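Local coordinates for protein parahox neighbor (Phaeodactylum tricornutum CCAP 1055/1, PDB 5Z5M) that probably catalyses the closing steps of urate breakdown, hydrolysing 5-hydroxyisourate to OHCU and decarboxylating OHCU stereoselectively to (S)-allantoin, at residues A[182-187]-A[281-286]; A[242-247]-A[270-275]; A[256-261]-A[288-293]. One frame throughout, in Å; residues are numbered along the deposited sequence.

Contact 1 (A[182-187]-A[281-286])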
loop_
_atom_site.group_PDB
_atom_site.type_symbol
_atom_site.label_atom_id
_atom_site.label_comp_id
_atom_site.label_asym_id
_atom_site.label_seq_id
_atom_site.Cartn_x
_atom_site.Cartn_y
_atom_site.Cartn_z
ATOM N N PHE A 182 -9.920 19.940 -11.341
ATOM C CA PHE A 182 -10.055 18.834 -12.283
ATOM C C PHE A 182 -9.635 17.509 -11.667
ATOM O O PHE A 182 -9.002 17.469 -10.603
ATOM C CB PHE A 182 -9.246 19.101 -13.567
ATOM C CG PHE A 182 -7.757 19.273 -13.345
ATOM C CD1 PHE A 182 -7.238 20.488 -12.917
ATOM C CD2 PHE A 182 -6.879 18.231 -13.602
ATOM C CE1 PHE A 182 -5.874 20.652 -12.718
ATOM C CE2 PHE A 182 -5.513 18.388 -13.410
ATOM C CZ PHE A 182 -5.009 19.604 -12.973
ATOM N N LEU A 183 -9.986 16.430 -12.362
ATOM C CA LEU A 183 -9.775 15.067 -11.884
ATOM C C LEU A 183 -8.914 14.280 -12.864
ATOM O O LEU A 183 -9.232 14.193 -14.051
ATOM C CB LEU A 183 -11.118 14.360 -11.686
ATOM C CG LEU A 183 -11.119 12.889 -11.259
ATOM C CD1 LEU A 183 -10.525 12.705 -9.862
ATOM C CD2 LEU A 183 -12.534 12.338 -11.306
ATOM N N THR A 184 -7.812 13.732 -12.367
ATOM C CA THR A 184 -6.948 12.896 -13.183
ATOM C C THR A 184 -6.788 11.514 -12.566
ATOM O O THR A 184 -7.139 11.284 -11.402
ATOM C CB THR A 184 -5.547 13.513 -13.363
ATOM O OG1 THR A 184 -4.956 13.734 -12.075
ATOM C CG2 THR A 184 -5.627 14.831 -14.132
ATOM N N CYS A 185 -6.229 10.605 -13.354
ATOM C CA CYS A 185 -6.036 9.230 -12.936
ATOM C C CYS A 185 -4.738 8.680 -13.514
ATOM O O CYS A 185 -4.290 9.101 -14.578
ATOM C CB CYS A 185 -7.219 8.371 -13.376
ATOM S SG CYS A 185 -7.232 6.716 -12.656
ATOM N N HIS A 186 -4.136 7.752 -12.788
ATOM C CA HIS A 186 -2.936 7.060 -13.225
ATOM C C HIS A 186 -3.055 5.616 -12.759
ATOM O O HIS A 186 -3.513 5.362 -11.645
ATOM C CB HIS A 186 -1.688 7.736 -12.650
ATOM C CG HIS A 186 -0.407 7.021 -12.947
ATOM N ND1 HIS A 186 0.128 6.950 -14.214
ATOM C CD2 HIS A 186 0.449 6.356 -12.137
ATOM C CE1 HIS A 186 1.259 6.262 -14.174
ATOM N NE2 HIS A 186 1.474 5.891 -12.925
ATOM N N VAL A 187 -2.684 4.669 -13.609
ATOM C CA VAL A 187 -2.689 3.269 -13.201
ATOM C C VAL A 187 -1.280 2.693 -13.277
ATOM O O VAL A 187 -0.611 2.775 -14.312
ATOM C CB VAL A 187 -3.620 2.413 -14.066
ATOM C CG1 VAL A 187 -3.623 0.974 -13.545
ATOM C CG2 VAL A 187 -5.020 3.002 -14.075
ATOM N N HIS A 281 -7.210 20.217 -7.637
ATOM C CA HIS A 281 -6.806 19.114 -8.495
ATOM C C HIS A 281 -6.849 17.814 -7.690
ATOM O O HIS A 281 -6.089 17.634 -6.736
ATOM C CB HIS A 281 -5.405 19.343 -9.060
ATOM C CG HIS A 281 -4.861 18.178 -9.824
ATOM N ND1 HIS A 281 -3.519 18.030 -10.101
ATOM C CD2 HIS A 281 -5.477 17.099 -10.370
ATOM C CE1 HIS A 281 -3.331 16.916 -10.783
ATOM N NE2 HIS A 281 -4.506 16.329 -10.957
ATOM N N TYR A 282 -7.763 16.925 -8.056
ATOM C CA TYR A 282 -7.835 15.613 -7.426
ATOM C C TYR A 282 -7.155 14.599 -8.326
ATOM O O TYR A 282 -7.517 14.452 -9.487
ATOM C CB TYR A 282 -9.283 15.194 -7.166
ATOM C CG TYR A 282 -9.910 15.756 -5.909
ATOM C CD1 TYR A 282 -10.064 17.124 -5.731
ATOM C CD2 TYR A 282 -10.379 14.911 -4.914
ATOM C CE1 TYR A 282 -10.654 17.632 -4.584
ATOM C CE2 TYR A 282 -10.970 15.406 -3.771
ATOM C CZ TYR A 282 -11.101 16.766 -3.607
ATOM O OH TYR A 282 -11.692 17.264 -2.471
ATOM N N HIS A 283 -6.156 13.914 -7.794
ATOM C CA HIS A 283 -5.522 12.824 -8.522
ATOM C C HIS A 283 -5.832 11.520 -7.790
ATOM O O HIS A 283 -5.341 11.295 -6.693
ATOM C CB HIS A 283 -4.014 13.048 -8.633
ATOM C CG HIS A 283 -3.301 11.963 -9.375
ATOM N ND1 HIS A 283 -3.378 11.828 -10.746
ATOM C CD2 HIS A 283 -2.516 10.952 -8.939
ATOM C CE1 HIS A 283 -2.659 10.786 -11.120
ATOM N NE2 HIS A 283 -2.130 10.233 -10.048
ATOM N N VAL A 284 -6.665 10.675 -8.387
ATOM C CA VAL A 284 -7.089 9.445 -7.726
ATOM C C VAL A 284 -6.661 8.244 -8.552
ATOM O O VAL A 284 -7.408 7.776 -9.408
ATOM C CB VAL A 284 -8.617 9.433 -7.498
ATOM C CG1 VAL A 284 -9.054 8.149 -6.766
ATOM C CG2 VAL A 284 -9.031 10.659 -6.705
ATOM N N PRO A 285 -5.435 7.757 -8.306
ATOM C CA PRO A 285 -4.809 6.683 -9.073
ATOM C C PRO A 285 -5.133 5.281 -8.554
ATOM O O PRO A 285 -5.767 5.125 -7.509
ATOM C CB PRO A 285 -3.320 6.976 -8.899
ATOM C CG PRO A 285 -3.234 7.520 -7.513
ATOM C CD PRO A 285 -4.530 8.270 -7.259
ATOM N N LEU A 286 -4.677 4.276 -9.293
ATOM C CA LEU A 286 -4.779 2.884 -8.881
ATOM C C LEU A 286 -3.399 2.218 -8.937
ATOM O O LEU A 286 -2.731 2.241 -9.975
ATOM C CB LEU A 286 -5.771 2.127 -9.777
ATOM C CG LEU A 286 -5.952 0.633 -9.494
ATOM C CD1 LEU A 286 -6.670 0.434 -8.162
ATOM C CD2 LEU A 286 -6.697 -0.062 -10.628
#
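Two histidines of strand 281-283 converge on the hydroxyl of Thr184 in the parallel strand alongside. Thr184 OG1 sits between its backbone N and carbonyl carbon (chi1 57°), and there hydrogen-bonds His281 NE2 at 2.9 Å and His283 ND1 at 2.8 Å. Both imidazoles have CG anti to the backbone N, which swings the rings toward the threonine, and their second torsions turn a ring edge to OG1. Threonine suits this place because its short side chain sets a hydroxyl close to the backbone, where the two imidazoles hold it. Phe182 takes the crowded first torsion (60°), laying its ring over one face of His281 in an offset stack, centroids 4.0 Å apart and planes at 18°; Phe182 CE2 comes within 3.3 Å of His281 CD2. An alanine in place of His281 would probably leave Phe182 without its stacking partner and Thr184 OG1 with one bond fewer, loosening this end of the strand pair. His186 CB rests at the edge of the His283 ring, 3.5 Å from His283 CE1. On the other face of the sheet, Leu183 CD1 packs 3.9 Å from Tyr282 CB, while the phenol turns away to bond Asp276 N. The backbone ladder runs through Tyr282 N to Phe182 O, Thr184 N to Tyr282 O and Val284 N to Thr184 O, then resumes with Leu286 N to His186 O. Between these a rung is missing: His186 N, which would turn to Val284 O, lies 4.7 Å from it, buried without a partner. A hydroxyl has one proton, so if both bonds hold at once at least one imidazole would have to donate from the nitrogen facing Thr184, and the trio is likely to couple the tautomers of His281 and His283.

Contact 2 (A[242-247]-A[270-275])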
loop_
_atom_site.group_PDB
_atom_site.type_symbol
_atom_site.label_atom_id
_atom_site.label_comp_id
_atom_site.label_asym_id
_atom_site.label_seq_id
_atom_site.Cartn_x
_atom_site.Cartn_y
_atom_site.Cartn_z
ATOM N N GLN A 242 -20.240 12.333 -4.854
ATOM C CA GLN A 242 -19.621 11.025 -4.755
ATOM C C GLN A 242 -19.484 10.402 -6.137
ATOM O O GLN A 242 -20.408 10.463 -6.948
ATOM C CB GLN A 242 -20.436 10.111 -3.838
ATOM C CG GLN A 242 -19.753 8.807 -3.524
ATOM C CD GLN A 242 -20.578 7.924 -2.605
ATOM O OE1 GLN A 242 -21.788 7.770 -2.790
ATOM N NE2 GLN A 242 -19.928 7.349 -1.600
ATOM N N TYR A 243 -18.328 9.803 -6.397
ATOM C CA TYR A 243 -18.038 9.189 -7.696
ATOM C C TYR A 243 -17.575 7.738 -7.557
ATOM O O TYR A 243 -17.235 7.287 -6.462
ATOM C CB TYR A 243 -16.968 10.002 -8.438
ATOM C CG TYR A 243 -17.393 11.410 -8.810
ATOM C CD1 TYR A 243 -17.422 12.423 -7.857
ATOM C CD2 TYR A 243 -17.745 11.730 -10.117
ATOM C CE1 TYR A 243 -17.814 13.711 -8.188
ATOM C CE2 TYR A 243 -18.140 13.020 -10.460
ATOM C CZ TYR A 243 -18.165 14.007 -9.493
ATOM O OH TYR A 243 -18.551 15.291 -9.818
ATOM N N GLU A 244 -17.546 7.016 -8.674
ATOM C CA GLU A 244 -16.977 5.675 -8.692
ATOM C C GLU A 244 -16.255 5.388 -10.007
ATOM O O GLU A 244 -16.854 5.476 -11.081
ATOM C CB GLU A 244 -18.074 4.631 -8.452
ATOM C CG GLU A 244 -17.567 3.212 -8.347
ATOM C CD GLU A 244 -18.655 2.232 -7.929
ATOM O OE1 GLU A 244 -18.944 1.298 -8.709
ATOM O OE2 GLU A 244 -19.209 2.391 -6.817
ATOM N N TRP A 245 -14.958 5.085 -9.923
ATOM C CA TRP A 245 -14.237 4.517 -11.054
ATOM C C TRP A 245 -14.639 3.061 -11.204
ATOM O O TRP A 245 -15.002 2.403 -10.229
ATOM C CB TRP A 245 -12.712 4.544 -10.882
ATOM C CG TRP A 245 -11.985 5.863 -10.755
ATOM C CD1 TRP A 245 -11.336 6.321 -9.643
ATOM C CD2 TRP A 245 -11.743 6.835 -11.788
ATOM N NE1 TRP A 245 -10.739 7.528 -9.905
ATOM C CE2 TRP A 245 -10.978 7.871 -11.211
ATOM C CE3 TRP A 245 -12.125 6.946 -13.129
ATOM C CZ2 TRP A 245 -10.584 9.001 -11.927
ATOM C CZ3 TRP A 245 -11.727 8.075 -13.843
ATOM C CH2 TRP A 245 -10.966 9.083 -13.237
ATOM N N THR A 246 -14.534 2.554 -12.422
ATOM C CA THR A 246 -14.549 1.121 -12.662
ATOM C C THR A 246 -13.300 0.787 -13.463
ATOM O O THR A 246 -13.165 1.217 -14.604
ATOM C CB THR A 246 -15.815 0.660 -13.424
ATOM O OG1 THR A 246 -16.985 0.992 -12.666
ATOM C CG2 THR A 246 -15.779 -0.845 -13.645
ATOM N N PHE A 247 -12.364 0.073 -12.845
ATOM C CA PHE A 247 -11.141 -0.332 -13.526
ATOM C C PHE A 247 -11.281 -1.754 -14.053
ATOM O O PHE A 247 -11.526 -2.684 -13.281
ATOM C CB PHE A 247 -9.935 -0.248 -12.591
ATOM C CG PHE A 247 -9.644 1.140 -12.096
ATOM C CD1 PHE A 247 -8.855 2.003 -12.838
ATOM C CD2 PHE A 247 -10.145 1.572 -10.880
ATOM C CE1 PHE A 247 -8.573 3.285 -12.380
ATOM C CE2 PHE A 247 -9.868 2.842 -10.413
ATOM C CZ PHE A 247 -9.081 3.707 -11.169
ATOM N N PRO A 270 -14.030 -1.626 -8.512
ATOM C CA PRO A 270 -14.699 -0.353 -8.236
ATOM C C PRO A 270 -13.874 0.492 -7.264
ATOM O O PRO A 270 -13.260 -0.054 -6.343
ATOM C CB PRO A 270 -16.022 -0.788 -7.606
ATOM C CG PRO A 270 -15.665 -2.043 -6.877
ATOM C CD PRO A 270 -14.622 -2.737 -7.737
ATOM N N LEU A 271 -13.839 1.799 -7.488
ATOM C CA LEU A 271 -13.142 2.720 -6.593
ATOM C C LEU A 271 -14.060 3.892 -6.303
ATOM O O LEU A 271 -14.189 4.806 -7.119
ATOM C CB LEU A 271 -11.824 3.206 -7.210
ATOM C CG LEU A 271 -10.631 3.417 -6.271
ATOM C CD1 LEU A 271 -10.265 2.105 -5.608
ATOM C CD2 LEU A 271 -9.420 3.987 -7.018
ATOM N N ARG A 272 -14.697 3.848 -5.137
ATOM C CA ARG A 272 -15.683 4.843 -4.730
ATOM C C ARG A 272 -15.009 5.958 -3.926
ATOM O O ARG A 272 -14.243 5.678 -3.001
ATOM C CB ARG A 272 -16.786 4.167 -3.907
ATOM C CG ARG A 272 -17.986 5.031 -3.569
ATOM C CD ARG A 272 -19.072 4.170 -2.924
ATOM N NE ARG A 272 -19.431 3.037 -3.774
ATOM C CZ ARG A 272 -20.150 1.992 -3.374
ATOM N NH1 ARG A 272 -20.598 1.929 -2.133
ATOM N NH2 ARG A 272 -20.424 1.005 -4.219
ATOM N N PHE A 273 -15.281 7.212 -4.289
ATOM C CA PHE A 273 -14.634 8.354 -3.641
ATOM C C PHE A 273 -15.439 9.654 -3.733
ATOM O O PHE A 273 -16.302 9.820 -4.602
ATOM C CB PHE A 273 -13.237 8.573 -4.233
ATOM C CG PHE A 273 -13.249 9.077 -5.653
ATOM C CD1 PHE A 273 -13.423 8.201 -6.710
ATOM C CD2 PHE A 273 -13.088 10.424 -5.922
ATOM C CE1 PHE A 273 -13.430 8.658 -8.018
ATOM C CE2 PHE A 273 -13.096 10.890 -7.228
ATOM C CZ PHE A 273 -13.266 10.008 -8.276
ATOM N N GLY A 274 -15.137 10.584 -2.832
ATOM C CA GLY A 274 -15.835 11.852 -2.792
ATOM C C GLY A 274 -14.947 13.003 -3.212
ATOM O O GLY A 274 -13.741 12.993 -2.945
ATOM N N ILE A 275 -15.550 13.982 -3.884
ATOM C CA ILE A 275 -14.888 15.240 -4.216
ATOM C C ILE A 275 -15.513 16.368 -3.392
ATOM O O ILE A 275 -16.720 16.579 -3.432
ATOM C CB ILE A 275 -14.990 15.562 -5.714
ATOM C CG1 ILE A 275 -14.144 14.561 -6.517
ATOM C CG2 ILE A 275 -14.528 17.007 -5.992
ATOM C CD1 ILE A 275 -14.430 14.578 -7.998
#
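Phe273 lies at the centre of an aromatic cluster on one face of two paired antiparallel strands. Its CG takes the crowded position between backbone N and carbonyl carbon (chi1 70°), and this leans the ring back over the neighbouring strand. Tyr243 CB covers one face of the ring, a CH-pi contact 4.0 Å from the centroid. Phe273 CE1 in turn lies over a face of the Trp245 indole, 3.5 Å from Trp245 CD1, the two planes nearly parallel but slid so far that they barely overlap. The branched chains of Ile275 and Leu271 pack on neighbouring rings: Ile275 CD1 reaches Tyr243 CE1 at 3.5 Å, and Leu271 CD2 meets Phe247 CE2 at 3.6 Å. On the other face polar side chains prevail. There the extended Glu244 meets Arg272, whose chain bends at chi3 (-55°) to grip a single oxygen side-on: Glu244 OE2 accepts from Arg272 NE at 3.1 Å and from NH2 at 3.2 Å, with carboxylate and guanidinium planes only 14° apart. Gln242 NE2 rests 3.5 Å from Arg272 CD, alongside the aliphatic part of that chain. Paired backbone bonds fix this register, Tyr243 with Phe273 and Trp245 with Leu271 each bonding both ways. Farther out, Tyr243 OH is held by Thr239 O and Arg205 NE, and Gly274 makes backbone hydrogen bonds to a second subunit. Trp245 and Phe273 press against Val284 of the facing sheet. An apolar face packed on a second sheet is the core of a beta sandwich, here that of the transthyretin-like fold, with 241-248 and 268-275 neighbours in its four-stranded antiparallel sheet.

Contact 3 (A[256-261]-A[288-293])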
loop_
_atom_site.group_PDB
_atom_site.type_symbol
_atom_site.label_atom_id
_atom_site.label_comp_id
_atom_site.label_asym_id
_atom_site.label_seq_id
_atom_site.Cartn_x
_atom_site.Cartn_y
_atom_site.Cartn_z
ATOM N N LYS A 256 -1.454 -9.153 -20.977
ATOM C CA LYS A 256 -0.045 -9.360 -20.663
ATOM C C LYS A 256 0.288 -10.839 -20.536
ATOM O O LYS A 256 1.459 -11.218 -20.450
ATOM C CB LYS A 256 0.321 -8.633 -19.364
ATOM C CG LYS A 256 0.222 -7.122 -19.456
ATOM C CD LYS A 256 1.597 -6.489 -19.414
ATOM C CE LYS A 256 1.588 -5.120 -20.057
ATOM N NZ LYS A 256 2.888 -4.417 -19.879
ATOM N N GLY A 257 -0.744 -11.674 -20.509
ATOM C CA GLY A 257 -0.558 -13.084 -20.234
ATOM C C GLY A 257 -0.189 -13.322 -18.777
ATOM O O GLY A 257 0.309 -14.391 -18.424
ATOM N N THR A 258 -0.426 -12.325 -17.927
ATOM C CA THR A 258 -0.128 -12.449 -16.495
ATOM C C THR A 258 -0.990 -13.538 -15.866
ATOM O O THR A 258 -2.188 -13.633 -16.138
ATOM C CB THR A 258 -0.351 -11.111 -15.745
ATOM O OG1 THR A 258 0.385 -10.072 -16.394
ATOM C CG2 THR A 258 0.111 -11.210 -14.294
ATOM N N PHE A 259 -0.379 -14.385 -15.047
ATOM C CA PHE A 259 -1.145 -15.449 -14.416
ATOM C C PHE A 259 -2.191 -14.883 -13.471
ATOM O O PHE A 259 -1.890 -14.059 -12.603
ATOM C CB PHE A 259 -0.253 -16.418 -13.648
ATOM C CG PHE A 259 -1.027 -17.501 -12.956
ATOM C CD1 PHE A 259 -1.558 -18.558 -13.681
ATOM C CD2 PHE A 259 -1.253 -17.449 -11.589
ATOM C CE1 PHE A 259 -2.286 -19.556 -13.053
ATOM C CE2 PHE A 259 -1.983 -18.445 -10.955
ATOM C CZ PHE A 259 -2.499 -19.497 -11.689
ATOM N N THR A 260 -3.426 -15.319 -13.681
ATOM C CA THR A 260 -4.532 -15.039 -12.777
ATOM C C THR A 260 -5.293 -16.344 -12.550
ATOM O O THR A 260 -5.181 -17.280 -13.343
ATOM C CB THR A 260 -5.481 -13.958 -13.339
ATOM O OG1 THR A 260 -5.918 -14.336 -14.652
ATOM C CG2 THR A 260 -4.778 -12.607 -13.426
ATOM N N SER A 261 -6.049 -16.415 -11.463
ATOM C CA SER A 261 -6.864 -17.590 -11.188
ATOM C C SER A 261 -8.008 -17.681 -12.196
ATOM O O SER A 261 -8.423 -16.668 -12.759
ATOM C CB SER A 261 -7.407 -17.549 -9.757
ATOM O OG SER A 261 -6.351 -17.554 -8.808
ATOM N N VAL A 288 -1.923 -1.481 -8.741
ATOM C CA VAL A 288 -2.575 -2.788 -8.836
ATOM C C VAL A 288 -1.671 -3.938 -9.309
ATOM O O VAL A 288 -0.784 -3.753 -10.140
ATOM C CB VAL A 288 -3.810 -2.694 -9.770
ATOM C CG1 VAL A 288 -3.401 -2.294 -11.195
ATOM C CG2 VAL A 288 -4.597 -3.992 -9.777
ATOM N N SER A 289 -1.892 -5.117 -8.731
ATOM C CA SER A 289 -1.348 -6.376 -9.231
ATOM C C SER A 289 -2.543 -7.330 -9.302
ATOM O O SER A 289 -3.646 -6.947 -8.909
ATOM C CB SER A 289 -0.233 -6.906 -8.321
ATOM O OG SER A 289 -0.753 -7.501 -7.139
ATOM N N PRO A 290 -2.357 -8.561 -9.814
ATOM C CA PRO A 290 -3.520 -9.455 -9.768
ATOM C C PRO A 290 -3.979 -9.798 -8.346
ATOM O O PRO A 290 -5.078 -10.338 -8.174
ATOM C CB PRO A 290 -3.020 -10.717 -10.487
ATOM C CG PRO A 290 -1.968 -10.225 -11.401
ATOM C CD PRO A 290 -1.280 -9.110 -10.656
ATOM N N TRP A 291 -3.158 -9.481 -7.347
ATOM C CA TRP A 291 -3.385 -9.975 -5.990
ATOM C C TRP A 291 -3.459 -8.867 -4.951
ATOM O O TRP A 291 -3.531 -9.136 -3.752
ATOM C CB TRP A 291 -2.279 -10.958 -5.602
ATOM C CG TRP A 291 -1.961 -11.936 -6.693
ATOM C CD1 TRP A 291 -0.920 -11.867 -7.574
ATOM C CD2 TRP A 291 -2.693 -13.126 -7.028
ATOM N NE1 TRP A 291 -0.956 -12.939 -8.432
ATOM C CE2 TRP A 291 -2.035 -13.726 -8.117
ATOM C CE3 TRP A 291 -3.837 -13.740 -6.510
ATOM C CZ2 TRP A 291 -2.484 -14.911 -8.701
ATOM C CZ3 TRP A 291 -4.281 -14.923 -7.092
ATOM C CH2 TRP A 291 -3.607 -15.490 -8.175
ATOM N N SER A 292 -3.453 -7.620 -5.406
ATOM C CA SER A 292 -3.449 -6.493 -4.477
ATOM C C SER A 292 -3.814 -5.205 -5.179
ATOM O O SER A 292 -3.596 -5.065 -6.382
ATOM C CB SER A 292 -2.073 -6.352 -3.826
ATOM O OG SER A 292 -1.124 -5.904 -4.785
ATOM N N PHE A 293 -4.365 -4.250 -4.440
ATOM C CA PHE A 293 -4.489 -2.924 -5.000
ATOM C C PHE A 293 -4.588 -1.874 -3.905
ATOM O O PHE A 293 -4.896 -2.177 -2.746
ATOM C CB PHE A 293 -5.677 -2.831 -5.979
ATOM C CG PHE A 293 -7.038 -2.819 -5.335
ATOM C CD1 PHE A 293 -7.666 -1.620 -5.038
ATOM C CD2 PHE A 293 -7.721 -3.997 -5.103
ATOM C CE1 PHE A 293 -8.929 -1.599 -4.473
ATOM C CE2 PHE A 293 -8.992 -3.985 -4.546
ATOM C CZ PHE A 293 -9.591 -2.786 -4.222
HETATM O O HOH W 1 0.271 -13.562 -10.997
#
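Ser289 OG, buried, has two well-defined bonds: it accepts from Trp291 N at 3.1 Å and bonds Thr190 O of a third subunit. Ser292 OG lies 2.9 Å from Ser289 OG, though its proton has another acceptor within reach. The bond to the N-H two residues on makes an ST turn, a task serine does with its short hydroxyl, and Ser289 N bonds Ser292 O where strand 281-289 turns back into 292-296. This hairpin tip, with Pro290 and Trp291 at its bend, receives the loop that follows helix 249-256. That helix ends in a Schellman motif whose C-prime residue is Gly257, its positive phi easily adopted without a side chain. Two threonine methyls then touch the proline ring: Thr258 CG2 approaches Pro290 CG at 3.7 Å, and Thr260 CG2 approaches Pro290 CB at 3.9 Å. No direct hydrogen bond joins the segments. Instead one water donates to Phe259 O at 2.7 Å and accepts from Trp291 NE1 at 2.9 Å, lying in the plane of the indole. At the edge of the indole's six-membered ring, Trp291 CH2 meets Ser261 OG at 3.5 Å.

All three contacts belong to the transthyretin-like part of the chain. Contact 2 is nested inside the loop closed by contact 1, whereas contact 3 crosses both, since its segments alternate with theirs. Contacts 1 and 2, their centres about 11 Å apart, each pair strands within one of two facing sheets, and Cys185, Val284 and Leu286 of the first pack on Trp245 and Phe247 of the second. Contact 3, centred about 21 Å from each, shares strand 281-289 with contact 1 and reaches contact 2 where Phe293 touches Leu271. Side chains of contacts 1 and 2 meet in the core of the sandwich, and contacts 2 and 3 both reach a second subunit, contact 3 a third as well.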